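Local structure of decapping nuclease RAI1 (Scheffersomyces stipitis, 5BTO) at residues 356-361 with 375-381; 144-150 with 383-389; 346-351 with 370-374. The protein removes the NAD cap from NAD-capped RNAs by hydrolysis, needs a divalent metal cation, and binds and stimulates the exoribonuclease RAT1. All coordinates share one frame; numbering follows the deposited sequence.

Three neighbouring contacts join strands of the large mixed sheet to helices 333-350 and 378-388, contact 2 also reaching the start of helix 149-166. Contacts 1 and 2 share helix 378-388, their centres about 10 Å apart; the guanidinium of Arg385, within contact 2, reaches back to the carbonyl of Lys358 in contact 1 (NH2 to O, 2.9 Å). Contacts 1 and 3 have centres about 14 Å apart and meet where strands 359-365 and 370-375 pair, Arg361 N lying 2.8 Å from Arg374 O. Contacts 2 and 3 do not touch. Contact 2 comes near the substrate site: the side chain of Asn146 is about 4 Å from that of Tyr114, a substrate-binding residue, whereas contacts 1 and 3 lie away from the known sites.

Contact 1 of 3, residues 356-361 with 375-381; sequences TSKAYR and ELMGNEN
Lys358 and Glu375 cross at a slant, and the lysine lays its CD and CE alongside the carboxylate before NZ closes on OE2 at 2.6 Å. The glutamate, with CG anti to the backbone N and the chain straight beyond it, carries its carboxylate out to the lysine, which bends only at its last torsion to turn the ammonium in. This salt bridge uses the syn side of OE2, with NZ 33° out of the carboxylate plane. Were Lys358 replaced by an alanine, the Glu375 carboxylate would probably lose this positive mate and its end be freer to turn. Nearer the backbone of Glu375, the Tyr360 ring brings CE2 to 3.9 Å from Glu375 CB, its plane turned 51° from the carboxylate. Tyr360 and Glu375 are a non-hydrogen-bonded pair of antiparallel strands 359-365 and 370-375, a hairpin whose second strand leads almost directly into helix 378-388, with Met377 at the N-cap. Just past that pair, Leu376 N donates to Ala359 O (2.8 Å, nearly straight at 167°). Leu376 then sends CD2 over one face of the Arg361 guanidinium, while its CD1 lies 4.1 Å from Ala359 CB. Glu380 OE1 stays well out of the guanidinium plane, a long ion pair bridged by a water lying at the guanidinium's edge; Asn135 accepts a bond from Arg361 NH2. Asn381 places OD1 3.4 Å from Ala359 CB and accepts a hydrogen bond from Arg385.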
# COMPACT_ATOMS: atom_id res chain seq x y z
N THR A 356 -18.42 -11.47 -16.95
CA THR A 356 -18.77 -10.39 -17.87
C THR A 356 -20.04 -9.67 -17.44
O THR A 356 -20.62 -8.92 -18.21
CB THR A 356 -18.95 -10.91 -19.31
OG1 THR A 356 -19.99 -11.89 -19.35
CG2 THR A 356 -17.64 -11.52 -19.81
N SER A 357 -20.47 -9.90 -16.20
CA SER A 357 -21.69 -9.26 -15.72
C SER A 357 -21.43 -7.92 -15.05
O SER A 357 -22.37 -7.22 -14.69
CB SER A 357 -22.45 -10.19 -14.76
OG SER A 357 -21.84 -10.22 -13.47
N LYS A 358 -20.15 -7.56 -14.91
CA LYS A 358 -19.75 -6.39 -14.11
C LYS A 358 -18.73 -5.49 -14.80
O LYS A 358 -18.00 -5.93 -15.67
CB LYS A 358 -19.14 -6.85 -12.79
CG LYS A 358 -20.05 -7.69 -11.91
CD LYS A 358 -19.35 -8.00 -10.59
CE LYS A 358 -20.20 -8.89 -9.69
NZ LYS A 358 -21.58 -8.33 -9.46
N ALA A 359 -18.69 -4.23 -14.38
CA ALA A 359 -17.67 -3.28 -14.83
C ALA A 359 -17.11 -2.58 -13.60
O ALA A 359 -17.77 -2.54 -12.55
CB ALA A 359 -18.28 -2.28 -15.78
N TYR A 360 -15.92 -2.02 -13.73
CA TYR A 360 -15.22 -1.43 -12.59
C TYR A 360 -14.70 -0.01 -12.88
O TYR A 360 -14.46 0.36 -14.04
CB TYR A 360 -14.06 -2.34 -12.14
CG TYR A 360 -14.54 -3.65 -11.56
CD1 TYR A 360 -14.85 -4.74 -12.38
CD2 TYR A 360 -14.70 -3.81 -10.19
CE1 TYR A 360 -15.32 -5.95 -11.83
CE2 TYR A 360 -15.15 -4.99 -9.64
CZ TYR A 360 -15.46 -6.06 -10.46
OH TYR A 360 -15.92 -7.23 -9.88
N ARG A 361 -14.55 0.77 -11.81
CA ARG A 361 -13.95 2.10 -11.87
C ARG A 361 -12.69 2.10 -11.02
O ARG A 361 -12.74 1.80 -9.82
CB ARG A 361 -14.94 3.15 -11.35
CG ARG A 361 -14.34 4.53 -11.04
CD ARG A 361 -13.87 5.25 -12.32
NE ARG A 361 -14.88 5.24 -13.37
CZ ARG A 361 -16.03 5.91 -13.33
NH1 ARG A 361 -16.34 6.65 -12.28
NH2 ARG A 361 -16.89 5.82 -14.34
N GLU A 375 -16.85 -1.46 -7.99
CA GLU A 375 -17.76 -2.11 -8.93
C GLU A 375 -18.87 -1.13 -9.33
O GLU A 375 -19.53 -0.55 -8.46
CB GLU A 375 -18.39 -3.36 -8.29
CG GLU A 375 -19.34 -4.12 -9.21
CD GLU A 375 -19.92 -5.36 -8.55
OE1 GLU A 375 -19.32 -5.88 -7.58
OE2 GLU A 375 -20.99 -5.82 -9.01
N LEU A 376 -19.07 -0.95 -10.63
CA LEU A 376 -20.11 -0.06 -11.13
C LEU A 376 -21.46 -0.78 -11.09
O LEU A 376 -21.50 -2.01 -11.04
CB LEU A 376 -19.78 0.41 -12.56
CG LEU A 376 -18.52 1.28 -12.67
CD1 LEU A 376 -18.06 1.48 -14.12
CD2 LEU A 376 -18.74 2.63 -11.98
N MET A 377 -22.54 -0.02 -11.13
CA MET A 377 -23.88 -0.60 -11.17
C MET A 377 -24.21 -1.06 -12.60
O MET A 377 -23.47 -0.77 -13.54
CB MET A 377 -24.91 0.40 -10.65
CG MET A 377 -24.62 0.88 -9.22
SD MET A 377 -25.61 0.01 -7.98
CE MET A 377 -25.04 0.75 -6.45
N GLY A 378 -25.32 -1.78 -12.75
CA GLY A 378 -25.64 -2.44 -14.00
C GLY A 378 -25.77 -1.52 -15.20
O GLY A 378 -25.38 -1.88 -16.31
N ASN A 379 -26.35 -0.34 -15.01
CA ASN A 379 -26.58 0.54 -16.15
C ASN A 379 -25.28 1.18 -16.67
O ASN A 379 -25.16 1.46 -17.86
CB ASN A 379 -27.66 1.58 -15.84
CG ASN A 379 -29.07 1.00 -15.94
OD1 ASN A 379 -29.34 0.12 -16.77
ND2 ASN A 379 -29.99 1.50 -15.11
N GLU A 380 -24.31 1.38 -15.79
CA GLU A 380 -22.99 1.82 -16.23
C GLU A 380 -22.30 0.70 -17.01
O GLU A 380 -21.70 0.94 -18.06
CB GLU A 380 -22.13 2.28 -15.06
CG GLU A 380 -22.67 3.53 -14.38
CD GLU A 380 -21.59 4.26 -13.60
OE1 GLU A 380 -20.48 4.44 -14.16
OE2 GLU A 380 -21.84 4.63 -12.44
N ASN A 381 -22.37 -0.51 -16.47
CA ASN A 381 -21.87 -1.69 -17.16
C ASN A 381 -22.46 -1.80 -18.57
O ASN A 381 -21.74 -1.98 -19.56
CB ASN A 381 -22.20 -2.95 -16.33
CG ASN A 381 -21.72 -4.23 -16.98
OD1 ASN A 381 -20.51 -4.47 -17.07
ND2 ASN A 381 -22.65 -5.06 -17.44
O HOH W 1 -22.98 -7.68 -18.56
O HOH W 2 -20.96 -3.63 -13.04
O HOH W 3 -19.49 6.96 -14.49

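Contact 2 of 3, residues 144-150 with 383-389; sequences FINSDEE and RLRNGEM
Glu388 reaches from helix 378-388 to the start of helix 149-166, where its OE2 accepts the backbone N-H of Glu149 at 3.2 Å. From CB the chain runs out extended, CG anti to the backbone N, and contact across the interface begins at the carboxylate: CD lies 3.9 Å from Glu149 CB. OE2 receives the amide on its syn side, 32° out of the carboxylate plane, along a nearly straight N-H line of 168°. A water also donates to OE2 and, with its other proton, to Ser147 O. OE1 turns back toward Arg383 NH1 of its own helix, modelled so close that the details of that salt bridge are doubtful, and comes within 4.0 Å of Glu149 OE1, a like charge. Arg383 NH2 gives Asp148 OD1 a weak hydrogen bond of 3.3 Å; the oxygen sits at the guanidinium edge although the two planes are 86° apart. Asp148 is the N-cap of helix 149-166, its OD2 accepting from Ile151 N, and Asn135 bonds OD1. Met389 bends its chain to set SD 3.9 Å from Asn146 CB and 4.1 Å from Phe144 CB on strand 142-147. Glu150 OE2 adds only a long ion pair to Arg383 NH2, from well out of the guanidinium plane. Arg383 probably offsets part of the mutual repulsion of these carboxylates, and the amide and water bonds to Glu388 OE2 would further stabilise its negative charge.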
# COMPACT_ATOMS: atom_id res chain seq x y z
N PHE A 144 -10.40 -4.61 -20.62
CA PHE A 144 -10.38 -3.43 -21.48
C PHE A 144 -10.43 -2.19 -20.60
O PHE A 144 -11.28 -2.10 -19.71
CB PHE A 144 -11.57 -3.47 -22.46
CG PHE A 144 -11.53 -4.63 -23.41
CD1 PHE A 144 -11.89 -5.91 -22.98
CD2 PHE A 144 -11.13 -4.46 -24.72
CE1 PHE A 144 -11.86 -6.99 -23.84
CE2 PHE A 144 -11.09 -5.54 -25.59
CZ PHE A 144 -11.44 -6.80 -25.15
N ILE A 145 -9.50 -1.27 -20.81
CA ILE A 145 -9.37 -0.10 -19.93
C ILE A 145 -9.40 1.19 -20.74
O ILE A 145 -8.60 1.34 -21.68
CB ILE A 145 -8.06 -0.16 -19.12
CG1 ILE A 145 -7.99 -1.47 -18.32
CG2 ILE A 145 -7.94 1.07 -18.18
CD1 ILE A 145 -6.75 -1.62 -17.45
N ASN A 146 -10.31 2.10 -20.40
CA ASN A 146 -10.32 3.42 -21.02
C ASN A 146 -10.65 4.49 -20.00
O ASN A 146 -11.14 4.20 -18.91
CB ASN A 146 -11.32 3.51 -22.18
CG ASN A 146 -11.03 4.71 -23.10
OD1 ASN A 146 -9.94 5.29 -23.07
ND2 ASN A 146 -12.01 5.09 -23.90
N SER A 147 -10.40 5.74 -20.36
CA SER A 147 -10.90 6.86 -19.57
C SER A 147 -12.42 6.92 -19.71
O SER A 147 -13.00 6.35 -20.64
CB SER A 147 -10.29 8.17 -20.05
OG SER A 147 -10.44 8.32 -21.45
N ASP A 148 -13.06 7.62 -18.78
CA ASP A 148 -14.51 7.77 -18.84
C ASP A 148 -14.89 9.06 -19.56
O ASP A 148 -14.48 10.16 -19.18
CB ASP A 148 -15.10 7.75 -17.43
CG ASP A 148 -16.61 7.78 -17.44
OD1 ASP A 148 -17.23 6.73 -17.70
OD2 ASP A 148 -17.18 8.86 -17.18
N GLU A 149 -15.70 8.92 -20.61
CA GLU A 149 -16.06 10.05 -21.47
C GLU A 149 -16.64 11.23 -20.70
O GLU A 149 -16.18 12.37 -20.85
CB GLU A 149 -17.03 9.59 -22.56
CG GLU A 149 -17.36 10.66 -23.58
CD GLU A 149 -18.11 10.10 -24.77
OE1 GLU A 149 -18.08 8.87 -24.98
OE2 GLU A 149 -18.73 10.90 -25.51
N GLU A 150 -17.64 10.97 -19.87
CA GLU A 150 -18.32 12.04 -19.15
C GLU A 150 -17.38 12.73 -18.17
O GLU A 150 -17.31 13.95 -18.10
CB GLU A 150 -19.57 11.50 -18.43
CG GLU A 150 -19.24 10.77 -17.14
CD GLU A 150 -20.33 9.83 -16.69
OE1 GLU A 150 -21.52 10.09 -16.98
OE2 GLU A 150 -19.99 8.81 -16.05
N ARG A 383 -23.96 0.57 -20.41
CA ARG A 383 -23.46 1.67 -21.24
C ARG A 383 -22.08 1.36 -21.84
O ARG A 383 -21.83 1.60 -23.03
CB ARG A 383 -23.43 2.98 -20.45
CG ARG A 383 -22.70 4.11 -21.17
CD ARG A 383 -22.74 5.42 -20.38
NE ARG A 383 -22.09 5.33 -19.08
CZ ARG A 383 -20.80 5.55 -18.86
NH1 ARG A 383 -20.00 5.88 -19.87
NH2 ARG A 383 -20.29 5.45 -17.63
N LEU A 384 -21.17 0.83 -21.03
CA LEU A 384 -19.82 0.54 -21.51
C LEU A 384 -19.77 -0.65 -22.48
O LEU A 384 -19.09 -0.59 -23.51
CB LEU A 384 -18.87 0.29 -20.34
CG LEU A 384 -18.71 1.48 -19.37
CD1 LEU A 384 -17.97 1.08 -18.10
CD2 LEU A 384 -18.00 2.65 -20.05
N ARG A 385 -20.51 -1.71 -22.17
CA ARG A 385 -20.47 -2.92 -22.98
C ARG A 385 -21.26 -2.78 -24.26
O ARG A 385 -21.07 -3.56 -25.20
CB ARG A 385 -20.98 -4.13 -22.18
CG ARG A 385 -20.03 -4.57 -21.10
CD ARG A 385 -20.56 -5.74 -20.28
NE ARG A 385 -19.62 -6.03 -19.20
CZ ARG A 385 -18.57 -6.83 -19.33
NH1 ARG A 385 -18.34 -7.44 -20.49
NH2 ARG A 385 -17.76 -7.03 -18.30
N ASN A 386 -22.14 -1.79 -24.31
CA ASN A 386 -23.05 -1.63 -25.44
C ASN A 386 -22.88 -0.32 -26.20
O ASN A 386 -23.86 0.30 -26.62
CB ASN A 386 -24.50 -1.83 -24.97
CG ASN A 386 -24.78 -3.25 -24.52
OD1 ASN A 386 -24.55 -4.21 -25.27
ND2 ASN A 386 -25.26 -3.40 -23.30
N GLY A 387 -21.63 0.09 -26.41
CA GLY A 387 -21.37 1.27 -27.21
C GLY A 387 -20.14 2.08 -26.86
O GLY A 387 -19.31 2.35 -27.72
N GLU A 388 -20.01 2.49 -25.60
CA GLU A 388 -18.91 3.38 -25.22
C GLU A 388 -17.53 2.71 -25.25
O GLU A 388 -16.58 3.28 -25.78
CB GLU A 388 -19.14 4.08 -23.87
CG GLU A 388 -17.89 4.86 -23.41
CD GLU A 388 -18.16 5.87 -22.29
OE1 GLU A 388 -19.32 6.32 -22.15
OE2 GLU A 388 -17.20 6.22 -21.56
N MET A 389 -17.43 1.51 -24.69
CA MET A 389 -16.17 0.77 -24.67
C MET A 389 -16.15 -0.32 -25.75
O MET A 389 -15.38 -0.26 -26.70
CB MET A 389 -15.93 0.16 -23.29
CG MET A 389 -14.64 -0.66 -23.16
SD MET A 389 -13.36 0.19 -22.23
CE MET A 389 -14.36 0.80 -20.85
O HOH W 4 -14.29 4.67 -25.69
O HOH W 5 -15.01 4.41 -20.95
O HOH W 6 -18.91 8.19 -19.47

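Contact 3 of 3, residues 346-351 with 370-374; sequences WLLQEI and TFTLR
With CG anti to the backbone N in both residues (chi1 -172° in Trp346, 174° in Leu373), the indole and the isobutyl group are carried into the space between helix and strand, where they lie side by side, running opposite ways. The far corner of the six-membered ring makes the closest approach, Trp346 CH2 lying 3.5 Å from Leu373 CB. The neighbouring corner, CZ3, comes to the edge of the Phe371 ring, 4.1 Å from CE1. Further out along Leu373, CD2 packs on Glu350 CB at 3.6 Å and also touches Ile351 CG1, while CD1 meets Ile351 CD1 at 4.0 Å and Leu347 CD2 at 4.2 Å. Leu373 thus faces a patch built from Trp346, Leu347, Glu350 and Ile351, the last turn of helix 333-350 and the residue that leaves it. The axes of segments 346-350 and 370-374 approach to 10.8 Å and are inclined by 30°, describing a helix packed along a strand of the large mixed sheet in this PD-(D/E)XK nuclease; strand 359-365 follows the helix and pairs with strand 370-375. Glu350 also contributes to the aromatic packing, placing CG 3.5 Å above one face of the Trp346 indole, displaced from the ring centre to its margin. Its carboxylate is directed to Lys10, with which OE1 forms a salt bridge. Phe371 makes an edge-to-face pair with Trp339 of the same helix, and Lys45 of the second subunit packs on Trp346.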
# COMPACT_ATOMS: atom_id res chain seq x y z
N TRP A 346 -2.38 -5.98 -9.16
CA TRP A 346 -3.56 -5.86 -8.31
C TRP A 346 -4.85 -5.91 -9.14
O TRP A 346 -5.79 -6.63 -8.80
CB TRP A 346 -3.47 -4.56 -7.51
CG TRP A 346 -4.51 -4.37 -6.45
CD1 TRP A 346 -4.67 -5.11 -5.31
CD2 TRP A 346 -5.50 -3.33 -6.40
NE1 TRP A 346 -5.70 -4.60 -4.56
CE2 TRP A 346 -6.23 -3.51 -5.20
CE3 TRP A 346 -5.84 -2.28 -7.25
CZ2 TRP A 346 -7.28 -2.67 -4.83
CZ3 TRP A 346 -6.88 -1.44 -6.89
CH2 TRP A 346 -7.60 -1.64 -5.68
N LEU A 347 -4.89 -5.15 -10.23
CA LEU A 347 -6.09 -5.14 -11.06
C LEU A 347 -6.40 -6.53 -11.58
O LEU A 347 -7.55 -6.96 -11.55
CB LEU A 347 -5.98 -4.16 -12.23
CG LEU A 347 -5.89 -2.69 -11.82
CD1 LEU A 347 -5.71 -1.82 -13.06
CD2 LEU A 347 -7.14 -2.27 -11.05
N LEU A 348 -5.37 -7.23 -12.05
CA LEU A 348 -5.59 -8.58 -12.57
C LEU A 348 -6.01 -9.58 -11.48
O LEU A 348 -6.75 -10.52 -11.76
CB LEU A 348 -4.36 -9.08 -13.34
CG LEU A 348 -4.18 -8.37 -14.69
CD1 LEU A 348 -2.83 -8.72 -15.33
CD2 LEU A 348 -5.32 -8.67 -15.64
N GLN A 349 -5.55 -9.36 -10.25
CA GLN A 349 -5.92 -10.21 -9.12
C GLN A 349 -7.34 -9.95 -8.62
O GLN A 349 -8.04 -10.88 -8.19
CB GLN A 349 -4.95 -10.02 -7.96
CG GLN A 349 -3.61 -10.71 -8.12
CD GLN A 349 -2.71 -10.52 -6.90
OE1 GLN A 349 -3.15 -10.03 -5.87
NE2 GLN A 349 -1.44 -10.91 -7.03
N GLU A 350 -7.77 -8.69 -8.69
CA GLU A 350 -9.02 -8.28 -8.04
C GLU A 350 -10.25 -8.25 -8.96
O GLU A 350 -11.39 -8.25 -8.47
CB GLU A 350 -8.84 -6.91 -7.37
CG GLU A 350 -7.80 -6.91 -6.27
CD GLU A 350 -8.13 -7.89 -5.15
OE1 GLU A 350 -9.34 -8.10 -4.88
OE2 GLU A 350 -7.20 -8.45 -4.55
N ILE A 351 -10.04 -8.23 -10.27
CA ILE A 351 -11.16 -8.21 -11.20
C ILE A 351 -11.32 -9.59 -11.82
O ILE A 351 -10.46 -10.02 -12.58
CB ILE A 351 -10.94 -7.16 -12.32
CG1 ILE A 351 -10.83 -5.75 -11.72
CG2 ILE A 351 -12.08 -7.21 -13.35
CD1 ILE A 351 -10.48 -4.67 -12.72
N THR A 370 -6.25 8.52 -2.13
CA THR A 370 -6.61 7.11 -2.08
C THR A 370 -6.74 6.57 -3.49
O THR A 370 -7.21 7.26 -4.39
CB THR A 370 -7.92 6.88 -1.29
OG1 THR A 370 -9.03 7.47 -1.99
CG2 THR A 370 -7.82 7.51 0.09
N PHE A 371 -6.31 5.33 -3.67
CA PHE A 371 -6.40 4.64 -4.95
C PHE A 371 -7.39 3.49 -4.76
O PHE A 371 -7.16 2.61 -3.94
CB PHE A 371 -5.03 4.10 -5.33
CG PHE A 371 -4.93 3.64 -6.77
CD1 PHE A 371 -5.34 2.37 -7.13
CD2 PHE A 371 -4.42 4.48 -7.74
CE1 PHE A 371 -5.23 1.93 -8.45
CE2 PHE A 371 -4.32 4.06 -9.06
CZ PHE A 371 -4.73 2.78 -9.42
N THR A 372 -8.49 3.51 -5.51
CA THR A 372 -9.56 2.56 -5.26
C THR A 372 -10.05 1.86 -6.51
O THR A 372 -9.88 2.36 -7.63
CB THR A 372 -10.77 3.24 -4.60
OG1 THR A 372 -11.27 4.28 -5.45
CG2 THR A 372 -10.40 3.82 -3.22
N LEU A 373 -10.66 0.70 -6.29
CA LEU A 373 -11.32 -0.07 -7.33
C LEU A 373 -12.75 -0.29 -6.86
O LEU A 373 -12.98 -0.84 -5.79
CB LEU A 373 -10.62 -1.42 -7.47
CG LEU A 373 -11.23 -2.47 -8.41
CD1 LEU A 373 -11.21 -2.01 -9.86
CD2 LEU A 373 -10.48 -3.80 -8.25
N ARG A 374 -13.71 0.16 -7.67
CA ARG A 374 -15.12 0.11 -7.31
C ARG A 374 -15.93 -0.59 -8.40
O ARG A 374 -15.73 -0.34 -9.58
CB ARG A 374 -15.63 1.53 -7.08
CG ARG A 374 -17.12 1.68 -7.02
CD ARG A 374 -17.49 3.07 -6.57
NE ARG A 374 -17.22 4.09 -7.57
CZ ARG A 374 -18.10 4.48 -8.49
NH1 ARG A 374 -19.30 3.92 -8.52
NH2 ARG A 374 -17.79 5.43 -9.36